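Side-chain contacts in nisin biosynthesis protein nisC (Lactococcus lactis subsp. lactis, PDB 2G0D), which cyclises nisin during its biosynthesis as a zinc-containing lantibiotic cyclase, closing the thioether rings of the precursor peptide: residues Y115-R118 and E119-G123; S145-L148 and L149-D152; D156-K159 and I160-N164; G222-E226 and A227-A231. All coordinates share one frame; numbering follows the deposited sequence.

Contact 1: Y115-R118 and E119-G123; sequences YFVR and EKIEG
Val-117 and Ile-121 make the apolar part of this contact, one helical turn apart. Their side chains run alongside each other in the same direction, and the closest approach is CG1 of Val-117 to CD1 of Ile-121, 3.8 Å. The torsions explain the meeting: CG1 of Val-117 stands opposite its backbone N (chi1 170°), while CG1 of Ile-121 lies beside its own N and carries CD1 back toward the preceding turn. The flat groups join in more loosely. CB of Glu-119 sits over one face of the Tyr-115 ring, 4.2 Å from CE1, and CD of Lys-120 approaches CZ of Phe-116 obliquely at 4.5 Å.

All of this belongs to the last turns of helix 100-122 in the alpha-toroid fold. The apolar pair faces inward: Val-117 packs on Leu-158 and Ile-162 of helix 156-168, and Ile-121 reaches Leu-140 of helix 140-147.

Four successive backbone bonds hold the turns together. Glu-119 N to Tyr-115 O, Lys-120 N to Phe-116 O and Ile-121 N to Val-117 O each measure 2.9 Å, whereas Glu-122 N to Arg-118 O lengthens to 3.2 Å as the helix runs out at Gly-123.

Charge plays at most a distant part. NE of Arg-118 stays 6.1 Å from OE2 of Glu-122, so these opposite charges form no salt bridge, although a weak mutual attraction is possible.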
ATOM      1  N   TYR A 115      18.537  -1.225 -10.694  1.00 27.30           N
ATOM      2  CA  TYR A 115      19.385  -0.024 -10.892  1.00 27.21           C
ATOM      3  C   TYR A 115      18.925   1.162 -10.012  1.00 27.14           C
ATOM      4  O   TYR A 115      19.731   1.751  -9.287  1.00 26.61           O
ATOM      5  CB  TYR A 115      19.412   0.433 -12.368  1.00 26.70           C
ATOM      6  CG  TYR A 115      19.861   1.880 -12.506  1.00 26.39           C
ATOM      7  CD1 TYR A 115      21.178   2.244 -12.229  1.00 23.99           C
ATOM      8  CD2 TYR A 115      18.962   2.887 -12.862  1.00 26.90           C
ATOM      9  CE1 TYR A 115      21.602   3.558 -12.325  1.00 25.91           C
ATOM     10  CE2 TYR A 115      19.391   4.234 -12.966  1.00 26.54           C
ATOM     11  CZ  TYR A 115      20.710   4.548 -12.690  1.00 25.43           C
ATOM     12  OH  TYR A 115      21.154   5.848 -12.778  1.00 25.51           O
ATOM     13  N   PHE A 116      17.640   1.511 -10.103  1.00 27.52           N
ATOM     14  CA  PHE A 116      17.074   2.616  -9.322  1.00 27.79           C
ATOM     15  C   PHE A 116      17.300   2.461  -7.814  1.00 28.11           C
ATOM     16  O   PHE A 116      17.758   3.397  -7.138  1.00 28.45           O
ATOM     17  CB  PHE A 116      15.580   2.799  -9.604  1.00 28.10           C
ATOM     18  CG  PHE A 116      14.919   3.822  -8.704  1.00 27.25           C
ATOM     19  CD1 PHE A 116      15.087   5.188  -8.946  1.00 29.11           C
ATOM     20  CD2 PHE A 116      14.176   3.419  -7.593  1.00 27.55           C
ATOM     21  CE1 PHE A 116      14.502   6.142  -8.098  1.00 30.01           C
ATOM     22  CE2 PHE A 116      13.577   4.372  -6.735  1.00 28.07           C
ATOM     23  CZ  PHE A 116      13.735   5.727  -6.990  1.00 27.68           C
ATOM     24  N   VAL A 117      16.978   1.287  -7.282  1.00 28.30           N
ATOM     25  CA  VAL A 117      17.116   1.065  -5.846  1.00 28.79           C
ATOM     26  C   VAL A 117      18.583   1.143  -5.404  1.00 29.88           C
ATOM     27  O   VAL A 117      18.923   1.851  -4.463  1.00 29.61           O
ATOM     28  CB  VAL A 117      16.445  -0.269  -5.410  1.00 28.70           C
ATOM     29  CG1 VAL A 117      16.790  -0.618  -3.975  1.00 26.46           C
ATOM     30  CG2 VAL A 117      14.936  -0.161  -5.566  1.00 28.14           C
ATOM     31  N   ARG A 118      19.439   0.430  -6.119  1.00 31.60           N
ATOM     32  CA  ARG A 118      20.856   0.383  -5.814  1.00 34.21           C
ATOM     33  C   ARG A 118      21.454   1.797  -5.840  1.00 34.29           C
ATOM     34  O   ARG A 118      22.261   2.163  -4.972  1.00 34.52           O
ATOM     35  CB  ARG A 118      21.550  -0.565  -6.795  1.00 34.62           C
ATOM     36  CG  ARG A 118      22.997  -0.809  -6.499  1.00 40.20           C
ATOM     37  CD  ARG A 118      23.470  -2.193  -7.010  1.00 46.35           C
ATOM     38  NE  ARG A 118      24.922  -2.364  -6.834  1.00 48.16           N
ATOM     39  CZ  ARG A 118      25.663  -3.323  -7.400  1.00 49.65           C
ATOM     40  NH1 ARG A 118      25.113  -4.235  -8.208  1.00 48.04           N
ATOM     41  NH2 ARG A 118      26.974  -3.364  -7.156  1.00 50.25           N
ATOM     42  N   GLU A 119      21.030   2.595  -6.817  1.00 34.41           N
ATOM     43  CA  GLU A 119      21.466   3.993  -6.918  1.00 34.92           C
ATOM     44  C   GLU A 119      20.912   4.830  -5.755  1.00 35.09           C
ATOM     45  O   GLU A 119      21.618   5.650  -5.196  1.00 34.93           O
ATOM     46  CB  GLU A 119      21.060   4.571  -8.283  1.00 34.91           C
ATOM     47  CG  GLU A 119      21.487   6.007  -8.584  1.00 35.15           C
ATOM     48  CD  GLU A 119      23.000   6.258  -8.464  1.00 34.00           C
ATOM     49  OE1 GLU A 119      23.816   5.321  -8.605  1.00 32.54           O
ATOM     50  OE2 GLU A 119      23.367   7.421  -8.223  1.00 34.60           O
ATOM     51  N   LYS A 120      19.657   4.597  -5.371  1.00 35.87           N
ATOM     52  CA  LYS A 120      19.074   5.311  -4.226  1.00 36.32           C
ATOM     53  C   LYS A 120      19.792   5.038  -2.894  1.00 36.29           C
ATOM     54  O   LYS A 120      20.034   5.960  -2.103  1.00 35.76           O
ATOM     55  CB  LYS A 120      17.594   4.983  -4.083  1.00 36.55           C
ATOM     56  CG  LYS A 120      16.842   5.956  -3.200  1.00 38.20           C
ATOM     57  CD  LYS A 120      16.601   7.276  -3.929  1.00 42.17           C
ATOM     58  CE  LYS A 120      15.384   8.019  -3.367  1.00 44.54           C
ATOM     59  NZ  LYS A 120      15.369   9.434  -3.880  1.00 46.22           N
ATOM     60  N   ILE A 121      20.106   3.771  -2.643  1.00 36.50           N
ATOM     61  CA  ILE A 121      20.731   3.388  -1.376  1.00 36.97           C
ATOM     62  C   ILE A 121      22.144   3.999  -1.276  1.00 37.30           C
ATOM     63  O   ILE A 121      22.525   4.530  -0.230  1.00 36.95           O
ATOM     64  CB  ILE A 121      20.706   1.848  -1.148  1.00 36.77           C
ATOM     65  CG1 ILE A 121      19.246   1.383  -1.056  1.00 35.77           C
ATOM     66  CG2 ILE A 121      21.506   1.468   0.126  1.00 36.01           C
ATOM     67  CD1 ILE A 121      19.036  -0.104  -0.966  1.00 36.66           C
ATOM     68  N   GLU A 122      22.871   3.959  -2.385  1.00 38.25           N
ATOM     69  CA  GLU A 122      24.206   4.589  -2.515  1.00 39.40           C
ATOM     70  C   GLU A 122      24.302   6.075  -2.152  1.00 39.34           C
ATOM     71  O   GLU A 122      25.230   6.488  -1.446  1.00 39.54           O
ATOM     72  CB  GLU A 122      24.742   4.391  -3.931  1.00 39.61           C
ATOM     73  CG  GLU A 122      25.472   3.072  -4.129  1.00 42.40           C
ATOM     74  CD  GLU A 122      26.838   3.042  -3.448  1.00 44.57           C
ATOM     75  OE1 GLU A 122      27.239   4.063  -2.843  1.00 44.98           O
ATOM     76  OE2 GLU A 122      27.511   1.987  -3.514  1.00 46.53           O
ATOM     77  N   GLY A 123      23.365   6.876  -2.647  1.00 39.64           N
ATOM     78  CA  GLY A 123      23.396   8.332  -2.421  1.00 40.40           C
ATOM     79  C   GLY A 123      22.526   8.782  -1.257  1.00 40.87           C
ATOM     80  O   GLY A 123      22.242   9.974  -1.101  1.00 41.24           O
TER

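Contact 2: S145-L148 and L149-D152; sequences SYLL and LIND
Leu-149 and Ile-150 fold back onto the final turn of helix 140-147, where a type I beta turn from Leu-147 to Ile-150 leads the chain out of the helix. Leu-149 closes on the backbone of that turn: its N donates to Tyr-146 O at 3.1 Å, and its CB lies 3.4 Å from the same oxygen. The carbonyl is approached from above its plane, with a C=O...N angle of 127°, more bent than in a regular alpha-helical bond. Beyond the turn, the Leu-149 side chain packs on Leu-90 and Tyr-217, and so joins helices 85-92 and 208-221.

Ile-150 supplies the turn's defining bond, from its N to Leu-147 O at 2.9 Å. Its CG1 stands opposite the carbonyl carbon (chi1 -50°), which directs CD1 back toward the helix. There CD1 meets CE2 of Tyr-146 at 3.8 Å, with the two side chains crossing at a slant, and lies 4.2 Å from CD2 of Leu-147.

The Tyr-146 ring that receives this methyl is buried, and its hydroxyl is satisfied by a hydrogen bond with Asn-110 OD1 of helix 100-122. That bond holds the far end of the ring while CD1 of Ile-150 meets the ring obliquely near CE2.

Where the chain moves on toward helix 156-168, a water bridges the two segments: it donates to Leu-148 O at 2.7 Å and accepts from Asn-151 ND2 at 2.8 Å.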
ATOM      1  N   SER A 145       7.525  -4.671  -1.887  1.00 28.64           N
ATOM      2  CA  SER A 145       6.220  -5.366  -1.952  1.00 28.62           C
ATOM      3  C   SER A 145       6.057  -6.043  -3.310  1.00 28.47           C
ATOM      4  O   SER A 145       5.720  -7.237  -3.389  1.00 27.83           O
ATOM      5  CB  SER A 145       5.066  -4.389  -1.728  1.00 27.74           C
ATOM      6  OG  SER A 145       3.848  -5.110  -1.591  1.00 30.33           O
ATOM      7  N   TYR A 146       6.294  -5.261  -4.371  1.00 28.26           N
ATOM      8  CA  TYR A 146       6.322  -5.765  -5.739  1.00 27.52           C
ATOM      9  C   TYR A 146       7.435  -6.798  -5.949  1.00 27.96           C
ATOM     10  O   TYR A 146       7.167  -7.889  -6.476  1.00 28.23           O
ATOM     11  CB  TYR A 146       6.462  -4.641  -6.789  1.00 26.97           C
ATOM     12  CG  TYR A 146       6.840  -5.199  -8.154  1.00 25.70           C
ATOM     13  CD1 TYR A 146       5.897  -5.860  -8.950  1.00 23.62           C
ATOM     14  CD2 TYR A 146       8.143  -5.097  -8.631  1.00 25.23           C
ATOM     15  CE1 TYR A 146       6.253  -6.412 -10.188  1.00 23.85           C
ATOM     16  CE2 TYR A 146       8.516  -5.655  -9.867  1.00 25.88           C
ATOM     17  CZ  TYR A 146       7.570  -6.325 -10.634  1.00 24.91           C
ATOM     18  OH  TYR A 146       7.931  -6.861 -11.866  1.00 25.38           O
ATOM     19  N   LEU A 147       8.663  -6.467  -5.545  1.00 27.10           N
ATOM     20  CA  LEU A 147       9.821  -7.373  -5.768  1.00 27.64           C
ATOM     21  C   LEU A 147       9.601  -8.769  -5.220  1.00 27.87           C
ATOM     22  O   LEU A 147       9.954  -9.734  -5.887  1.00 27.90           O
ATOM     23  CB  LEU A 147      11.147  -6.777  -5.247  1.00 27.24           C
ATOM     24  CG  LEU A 147      11.642  -5.525  -6.000  1.00 28.11           C
ATOM     25  CD1 LEU A 147      12.826  -4.881  -5.245  1.00 26.70           C
ATOM     26  CD2 LEU A 147      12.025  -5.831  -7.448  1.00 28.48           C
ATOM     27  N   LEU A 148       8.961  -8.869  -4.036  1.00 27.73           N
ATOM     28  CA  LEU A 148       8.735 -10.152  -3.360  1.00 27.85           C
ATOM     29  C   LEU A 148       7.773 -11.123  -4.071  1.00 29.06           C
ATOM     30  O   LEU A 148       7.697 -12.311  -3.717  1.00 29.21           O
ATOM     31  CB  LEU A 148       8.311  -9.936  -1.899  1.00 28.11           C
ATOM     32  CG  LEU A 148       9.438  -9.393  -1.007  1.00 27.83           C
ATOM     33  CD1 LEU A 148       8.853  -8.848   0.285  1.00 28.47           C
ATOM     34  CD2 LEU A 148      10.526 -10.459  -0.713  1.00 25.16           C
ATOM     35  N   LEU A 149       7.084 -10.632  -5.089  1.00 29.20           N
ATOM     36  CA  LEU A 149       6.297 -11.474  -5.988  1.00 29.71           C
ATOM     37  C   LEU A 149       7.139 -12.151  -7.076  1.00 30.43           C
ATOM     38  O   LEU A 149       6.641 -13.034  -7.756  1.00 30.52           O
ATOM     39  CB  LEU A 149       5.216 -10.627  -6.685  1.00 28.87           C
ATOM     40  CG  LEU A 149       4.071 -10.077  -5.815  1.00 28.50           C
ATOM     41  CD1 LEU A 149       3.230  -9.141  -6.679  1.00 26.70           C
ATOM     42  CD2 LEU A 149       3.214 -11.238  -5.211  1.00 23.63           C
ATOM     43  N   ILE A 150       8.375 -11.696  -7.283  1.00 30.34           N
ATOM     44  CA  ILE A 150       9.237 -12.329  -8.272  1.00 30.95           C
ATOM     45  C   ILE A 150      10.034 -13.447  -7.604  1.00 31.53           C
ATOM     46  O   ILE A 150      10.795 -13.202  -6.667  1.00 31.11           O
ATOM     47  CB  ILE A 150      10.219 -11.313  -8.939  1.00 31.01           C
ATOM     48  CG1 ILE A 150       9.489 -10.065  -9.457  1.00 29.54           C
ATOM     49  CG2 ILE A 150      10.994 -11.974 -10.065  1.00 30.56           C
ATOM     50  CD1 ILE A 150      10.452  -8.939  -9.835  1.00 30.85           C
ATOM     51  N   ASN A 151       9.875 -14.672  -8.101  1.00 32.50           N
ATOM     52  CA  ASN A 151      10.588 -15.821  -7.523  1.00 33.93           C
ATOM     53  C   ASN A 151      11.993 -16.057  -8.095  1.00 34.30           C
ATOM     54  O   ASN A 151      12.755 -16.847  -7.565  1.00 35.35           O
ATOM     55  CB  ASN A 151       9.734 -17.098  -7.590  1.00 33.74           C
ATOM     56  CG  ASN A 151       8.407 -16.958  -6.846  1.00 35.41           C
ATOM     57  OD1 ASN A 151       7.348 -17.205  -7.419  1.00 38.72           O
ATOM     58  ND2 ASN A 151       8.456 -16.549  -5.584  1.00 32.41           N
ATOM     59  N   ASP A 152      12.332 -15.364  -9.167  1.00 35.12           N
ATOM     60  CA  ASP A 152      13.672 -15.436  -9.769  1.00 35.16           C
ATOM     61  C   ASP A 152      14.757 -15.097  -8.737  1.00 35.45           C
ATOM     62  O   ASP A 152      14.773 -13.978  -8.208  1.00 34.64           O
ATOM     63  CB  ASP A 152      13.735 -14.467 -10.942  1.00 34.89           C
ATOM     64  CG  ASP A 152      14.979 -14.644 -11.799  1.00 36.36           C
ATOM     65  OD1 ASP A 152      15.948 -15.322 -11.378  1.00 35.69           O
ATOM     66  OD2 ASP A 152      14.985 -14.071 -12.907  1.00 36.42           O
TER
HETATM   67  O   HOH W   1       6.586 -14.691  -4.508  1.00 28.25           O

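Contact 3: D156-K159 and I160-N164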
ATOM      1  N   ASP A 156      17.600 -11.860  -5.291  1.00 31.68           N
ATOM      2  CA  ASP A 156      17.831 -12.182  -3.895  1.00 31.14           C
ATOM      3  C   ASP A 156      18.726 -11.151  -3.254  1.00 30.41           C
ATOM      4  O   ASP A 156      18.449 -10.672  -2.146  1.00 30.08           O
ATOM      5  CB  ASP A 156      18.419 -13.597  -3.758  1.00 31.33           C
ATOM      6  CG  ASP A 156      17.348 -14.702  -3.934  1.00 32.95           C
ATOM      7  OD1 ASP A 156      16.141 -14.388  -4.095  1.00 33.36           O
ATOM      8  OD2 ASP A 156      17.717 -15.892  -3.917  1.00 35.51           O
ATOM      9  N   ASP A 157      19.770 -10.773  -3.973  1.00 29.90           N
ATOM     10  CA  ASP A 157      20.719  -9.796  -3.464  1.00 30.44           C
ATOM     11  C   ASP A 157      20.059  -8.436  -3.243  1.00 29.54           C
ATOM     12  O   ASP A 157      20.212  -7.866  -2.174  1.00 29.70           O
ATOM     13  CB  ASP A 157      21.977  -9.703  -4.351  1.00 30.58           C
ATOM     14  CG  ASP A 157      22.852 -10.930  -4.242  1.00 33.15           C
ATOM     15  OD1 ASP A 157      22.986 -11.485  -3.132  1.00 36.12           O
ATOM     16  OD2 ASP A 157      23.426 -11.360  -5.268  1.00 38.53           O
ATOM     17  N   LEU A 158      19.319  -7.954  -4.245  1.00 29.13           N
ATOM     18  CA  LEU A 158      18.542  -6.727  -4.162  1.00 29.52           C
ATOM     19  C   LEU A 158      17.569  -6.739  -2.960  1.00 30.03           C
ATOM     20  O   LEU A 158      17.470  -5.753  -2.213  1.00 30.90           O
ATOM     21  CB  LEU A 158      17.764  -6.521  -5.484  1.00 29.57           C
ATOM     22  CG  LEU A 158      16.685  -5.422  -5.594  1.00 30.22           C
ATOM     23  CD1 LEU A 158      17.270  -4.013  -5.339  1.00 32.19           C
ATOM     24  CD2 LEU A 158      15.957  -5.462  -6.929  1.00 29.61           C
ATOM     25  N   LYS A 159      16.850  -7.851  -2.789  1.00 29.61           N
ATOM     26  CA  LYS A 159      15.869  -8.002  -1.701  1.00 29.17           C
ATOM     27  C   LYS A 159      16.531  -7.839  -0.351  1.00 29.93           C
ATOM     28  O   LYS A 159      16.054  -7.086   0.494  1.00 30.03           O
ATOM     29  CB  LYS A 159      15.163  -9.340  -1.807  1.00 28.66           C
ATOM     30  CG  LYS A 159      14.038  -9.333  -2.857  1.00 29.02           C
ATOM     31  CD  LYS A 159      13.524 -10.768  -3.138  1.00 27.79           C
ATOM     32  CE  LYS A 159      12.527 -10.730  -4.283  1.00 28.76           C
ATOM     33  NZ  LYS A 159      11.987 -12.058  -4.599  1.00 23.18           N
ATOM     34  N   ILE A 160      17.679  -8.503  -0.190  1.00 31.05           N
ATOM     35  CA  ILE A 160      18.444  -8.487   1.049  1.00 31.55           C
ATOM     36  C   ILE A 160      19.040  -7.101   1.322  1.00 31.03           C
ATOM     37  O   ILE A 160      19.046  -6.634   2.469  1.00 31.11           O
ATOM     38  CB  ILE A 160      19.493  -9.629   1.013  1.00 32.43           C
ATOM     39  CG1 ILE A 160      18.784 -10.952   1.329  1.00 34.40           C
ATOM     40  CG2 ILE A 160      20.674  -9.373   1.956  1.00 32.66           C
ATOM     41  CD1 ILE A 160      19.411 -12.146   0.598  1.00 38.63           C
ATOM     42  N   LEU A 161      19.508  -6.447   0.257  1.00 30.54           N
ATOM     43  CA  LEU A 161      20.018  -5.078   0.318  1.00 29.88           C
ATOM     44  C   LEU A 161      18.961  -4.112   0.846  1.00 29.34           C
ATOM     45  O   LEU A 161      19.256  -3.304   1.732  1.00 29.32           O
ATOM     46  CB  LEU A 161      20.513  -4.608  -1.067  1.00 29.54           C
ATOM     47  CG  LEU A 161      21.161  -3.217  -1.146  1.00 29.42           C
ATOM     48  CD1 LEU A 161      22.644  -3.255  -0.706  1.00 28.54           C
ATOM     49  CD2 LEU A 161      21.028  -2.650  -2.572  1.00 29.55           C
ATOM     50  N   ILE A 162      17.747  -4.186   0.298  1.00 29.69           N
ATOM     51  CA  ILE A 162      16.597  -3.369   0.768  1.00 29.81           C
ATOM     52  C   ILE A 162      16.202  -3.719   2.222  1.00 30.60           C
ATOM     53  O   ILE A 162      16.029  -2.834   3.079  1.00 30.75           O
ATOM     54  CB  ILE A 162      15.345  -3.582  -0.126  1.00 30.20           C
ATOM     55  CG1 ILE A 162      15.549  -2.977  -1.518  1.00 30.82           C
ATOM     56  CG2 ILE A 162      14.098  -3.013   0.513  1.00 27.37           C
ATOM     57  CD1 ILE A 162      14.553  -3.477  -2.558  1.00 28.92           C
ATOM     58  N   ILE A 163      16.057  -5.013   2.492  1.00 31.50           N
ATOM     59  CA  ILE A 163      15.707  -5.498   3.838  1.00 32.03           C
ATOM     60  C   ILE A 163      16.705  -4.998   4.892  1.00 32.79           C
ATOM     61  O   ILE A 163      16.291  -4.471   5.940  1.00 32.86           O
ATOM     62  CB  ILE A 163      15.571  -7.038   3.860  1.00 32.46           C
ATOM     63  CG1 ILE A 163      14.213  -7.462   3.279  1.00 30.73           C
ATOM     64  CG2 ILE A 163      15.729  -7.633   5.308  1.00 34.20           C
ATOM     65  CD1 ILE A 163      14.238  -8.869   2.700  1.00 27.83           C
ATOM     66  N   ASN A 164      18.003  -5.132   4.607  1.00 32.57           N
ATOM     67  CA  ASN A 164      19.043  -4.660   5.538  1.00 32.89           C
ATOM     68  C   ASN A 164      18.996  -3.148   5.715  1.00 33.31           C
ATOM     69  O   ASN A 164      19.124  -2.646   6.835  1.00 33.43           O
ATOM     70  CB  ASN A 164      20.447  -5.073   5.077  1.00 32.91           C
ATOM     71  CG  ASN A 164      20.773  -6.524   5.376  1.00 33.41           C
ATOM     72  OD1 ASN A 164      20.002  -7.238   6.016  1.00 34.07           O
ATOM     73  ND2 ASN A 164      21.938  -6.972   4.900  1.00 34.38           N
TER
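The opening turns of helix 156-168, one of the helices of the alpha toroid, bring Leu-158 and Ile-162 together on a buried side. These two side chains lie next to each other and point the same way, with CD1 of Leu-158 3.9 Å from CD1 of Ile-162. Opposite placements bring the methyls together: CG of Leu-158 is trans to its backbone N (chi1 170°), whereas CG1 of Ile-162 is trans to its carbonyl carbon (chi1 -69°).

Other isoleucine branches lie against backbone oxygens of the turn before. CD1 of Ile-160 comes within 3.3 Å of Asp-156 O, and CD1 of Ile-163 within 3.4 Å of Lys-159 O. Those same oxygens accept regular helical bonds, from Ile-160 N at 3.0 Å and from Ile-163 N at 2.9 Å respectively.

Lys-159 is buried but extended beyond CG, and this carries NZ clear of the helix to a hydrogen bond with Ile-150 O in the preceding loop. Asp-156 OD1 is likewise engaged outside, by Tyr-223 OH. The helix is thus packed on several sides: Leu-161 reaches Ile-121 of helix 100-122, Leu-158 and Ile-162 reach Leu-147 of helix 140-147, and Ile-163 touches Leu-144 and Tyr-223.

Contact 4: G222-E226 and A227-A231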
ATOM      1  N   GLY A 222      10.877 -15.909   2.919  1.00 31.25           N
ATOM      2  CA  GLY A 222      12.161 -16.621   3.047  1.00 32.37           C
ATOM      3  C   GLY A 222      13.351 -15.679   3.185  1.00 32.74           C
ATOM      4  O   GLY A 222      14.493 -16.115   3.208  1.00 32.40           O
ATOM      5  N   TYR A 223      13.059 -14.381   3.284  1.00 32.93           N
ATOM      6  CA  TYR A 223      14.076 -13.328   3.347  1.00 32.86           C
ATOM      7  C   TYR A 223      14.047 -12.604   4.693  1.00 32.68           C
ATOM      8  O   TYR A 223      13.254 -11.661   4.901  1.00 32.12           O
ATOM      9  CB  TYR A 223      13.867 -12.321   2.189  1.00 32.44           C
ATOM     10  CG  TYR A 223      13.860 -12.951   0.804  1.00 32.77           C
ATOM     11  CD1 TYR A 223      15.047 -13.082   0.053  1.00 31.98           C
ATOM     12  CD2 TYR A 223      12.676 -13.428   0.250  1.00 32.06           C
ATOM     13  CE1 TYR A 223      15.025 -13.668  -1.225  1.00 31.25           C
ATOM     14  CE2 TYR A 223      12.646 -14.005  -1.018  1.00 30.10           C
ATOM     15  CZ  TYR A 223      13.811 -14.123  -1.749  1.00 31.36           C
ATOM     16  OH  TYR A 223      13.737 -14.722  -2.992  1.00 32.12           O
ATOM     17  N   SER A 224      14.901 -13.062   5.606  1.00 32.58           N
ATOM     18  CA  SER A 224      15.106 -12.411   6.893  1.00 32.85           C
ATOM     19  C   SER A 224      16.410 -12.824   7.500  1.00 33.34           C
ATOM     20  O   SER A 224      16.979 -13.840   7.112  1.00 33.58           O
ATOM     21  CB  SER A 224      13.979 -12.752   7.863  1.00 33.24           C
ATOM     22  OG  SER A 224      13.958 -14.133   8.154  1.00 33.17           O
ATOM     23  N   ASN A 225      16.882 -12.020   8.448  1.00 33.82           N
ATOM     24  CA  ASN A 225      17.998 -12.366   9.315  1.00 34.16           C
ATOM     25  C   ASN A 225      17.679 -11.862  10.728  1.00 34.85           C
ATOM     26  O   ASN A 225      16.648 -11.216  10.939  1.00 34.35           O
ATOM     27  CB  ASN A 225      19.325 -11.793   8.765  1.00 33.82           C
ATOM     28  CG  ASN A 225      19.204 -10.339   8.336  1.00 33.54           C
ATOM     29  OD1 ASN A 225      18.623  -9.526   9.048  1.00 31.74           O
ATOM     30  ND2 ASN A 225      19.753 -10.010   7.159  1.00 32.97           N
ATOM     31  N   GLU A 226      18.552 -12.156  11.693  1.00 35.69           N
ATOM     32  CA  GLU A 226      18.340 -11.723  13.079  1.00 37.04           C
ATOM     33  C   GLU A 226      18.043 -10.219  13.194  1.00 36.67           C
ATOM     34  O   GLU A 226      17.269  -9.806  14.061  1.00 37.12           O
ATOM     35  CB  GLU A 226      19.523 -12.114  13.986  1.00 37.18           C
ATOM     36  CG  GLU A 226      19.431 -13.533  14.596  1.00 38.51           C
ATOM     37  CD  GLU A 226      20.621 -13.883  15.502  1.00 39.82           C
ATOM     38  OE1 GLU A 226      21.790 -13.640  15.100  1.00 43.03           O
ATOM     39  OE2 GLU A 226      20.393 -14.422  16.615  1.00 43.48           O
ATOM     40  N   ALA A 227      18.650  -9.422  12.319  1.00 36.19           N
ATOM     41  CA  ALA A 227      18.506  -7.961  12.341  1.00 36.28           C
ATOM     42  C   ALA A 227      17.139  -7.444  11.829  1.00 36.44           C
ATOM     43  O   ALA A 227      16.588  -6.484  12.367  1.00 36.68           O
ATOM     44  CB  ALA A 227      19.646  -7.314  11.560  1.00 36.07           C
ATOM     45  N   SER A 228      16.617  -8.066  10.774  1.00 36.15           N
ATOM     46  CA  SER A 228      15.301  -7.707  10.241  1.00 35.93           C
ATOM     47  C   SER A 228      14.196  -8.144  11.193  1.00 35.54           C
ATOM     48  O   SER A 228      13.206  -7.421  11.380  1.00 35.64           O
ATOM     49  CB  SER A 228      15.092  -8.324   8.864  1.00 35.71           C
ATOM     50  OG  SER A 228      14.815  -9.700   8.963  1.00 35.04           O
ATOM     51  N   LEU A 229      14.380  -9.310  11.809  1.00 35.59           N
ATOM     52  CA  LEU A 229      13.439  -9.797  12.835  1.00 35.72           C
ATOM     53  C   LEU A 229      13.479  -8.913  14.075  1.00 36.04           C
ATOM     54  O   LEU A 229      12.439  -8.647  14.685  1.00 35.67           O
ATOM     55  CB  LEU A 229      13.688 -11.272  13.189  1.00 35.37           C
ATOM     56  CG  LEU A 229      13.286 -12.323  12.134  1.00 36.61           C
ATOM     57  CD1 LEU A 229      13.782 -13.727  12.502  1.00 36.92           C
ATOM     58  CD2 LEU A 229      11.790 -12.371  11.867  1.00 37.53           C
ATOM     59  N   SER A 230      14.673  -8.437  14.434  1.00 35.67           N
ATOM     60  CA  SER A 230      14.790  -7.465  15.512  1.00 36.08           C
ATOM     61  C   SER A 230      14.184  -6.113  15.142  1.00 35.54           C
ATOM     62  O   SER A 230      13.676  -5.406  16.010  1.00 35.80           O
ATOM     63  CB  SER A 230      16.248  -7.303  15.980  1.00 35.92           C
ATOM     64  OG  SER A 230      16.780  -8.553  16.411  1.00 37.87           O
ATOM     65  N   ALA A 231      14.240  -5.743  13.866  1.00 35.73           N
ATOM     66  CA  ALA A 231      13.599  -4.490  13.411  1.00 35.14           C
ATOM     67  C   ALA A 231      12.077  -4.582  13.521  1.00 34.62           C
ATOM     68  O   ALA A 231      11.410  -3.643  13.965  1.00 35.60           O
ATOM     69  CB  ALA A 231      14.009  -4.165  11.993  1.00 35.27           C
TER
HETATM   70  O   HOH W   2      12.642  -9.740   7.067  1.00 25.62           O
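Asn-225 and Ser-228 meet through a side-chain-to-backbone bond: Asn-225 OD1 accepts from Ser-228 N at 3.0 Å, with an N-H...O angle of 153° and the donor nearly in line with the amide C=O. CG of Asn-225 sits between its backbone N and carbonyl carbon (chi1 46°), which turns OD1 toward the first turn of the helix. Its backbone O takes Leu-229 N at 3.1 Å, almost straight at 172°. One residue before the cap, CB of Ser-224 rests 3.4 Å from Ser-228 OG.

Asn-225 is therefore the N-cap of helix 226-242, its side chain accepting from an amide of the first helical turn, as an N-cap does. One residue on, Glu-226 O is gripped twice from opposite faces of its plane, by Ser-230 OG at 2.7 Å and by Ser-230 N at 3.0 Å.

Further out, a water accepts from Ser-228 OG at 2.9 Å and donates to Tyr-223 O at 3.0 Å, tying the helix start to the preceding loop. The cap itself is positioned by Asn-225 ND2, which is hydrogen-bonded to Asn-164 OD1 of helix 156-168. At the loop's beginning, Gly-222, with positive phi, ends helix 208-221 in a Schellman motif.

How the contacts relate
Contact 2 is the buried member of the set, contact 3 is partly buried, and contacts 1 and 4 lie at the surface. Helix 156-168 connects them: contact 3 touches each of the others, through purely apolar packing toward contact 1 and through polar bonds as well as packing toward contacts 2 and 4. Contact 1 is the end of one helix and contact 3 the start of another, and both pair aliphatic side chains one turn apart. Contact 2 is a helix exit with bent turn bonds, and contact 4 a helix entry with a side-chain cap. Contacts 1 and 4 remain apart, their nearest atoms about 13 Å distant.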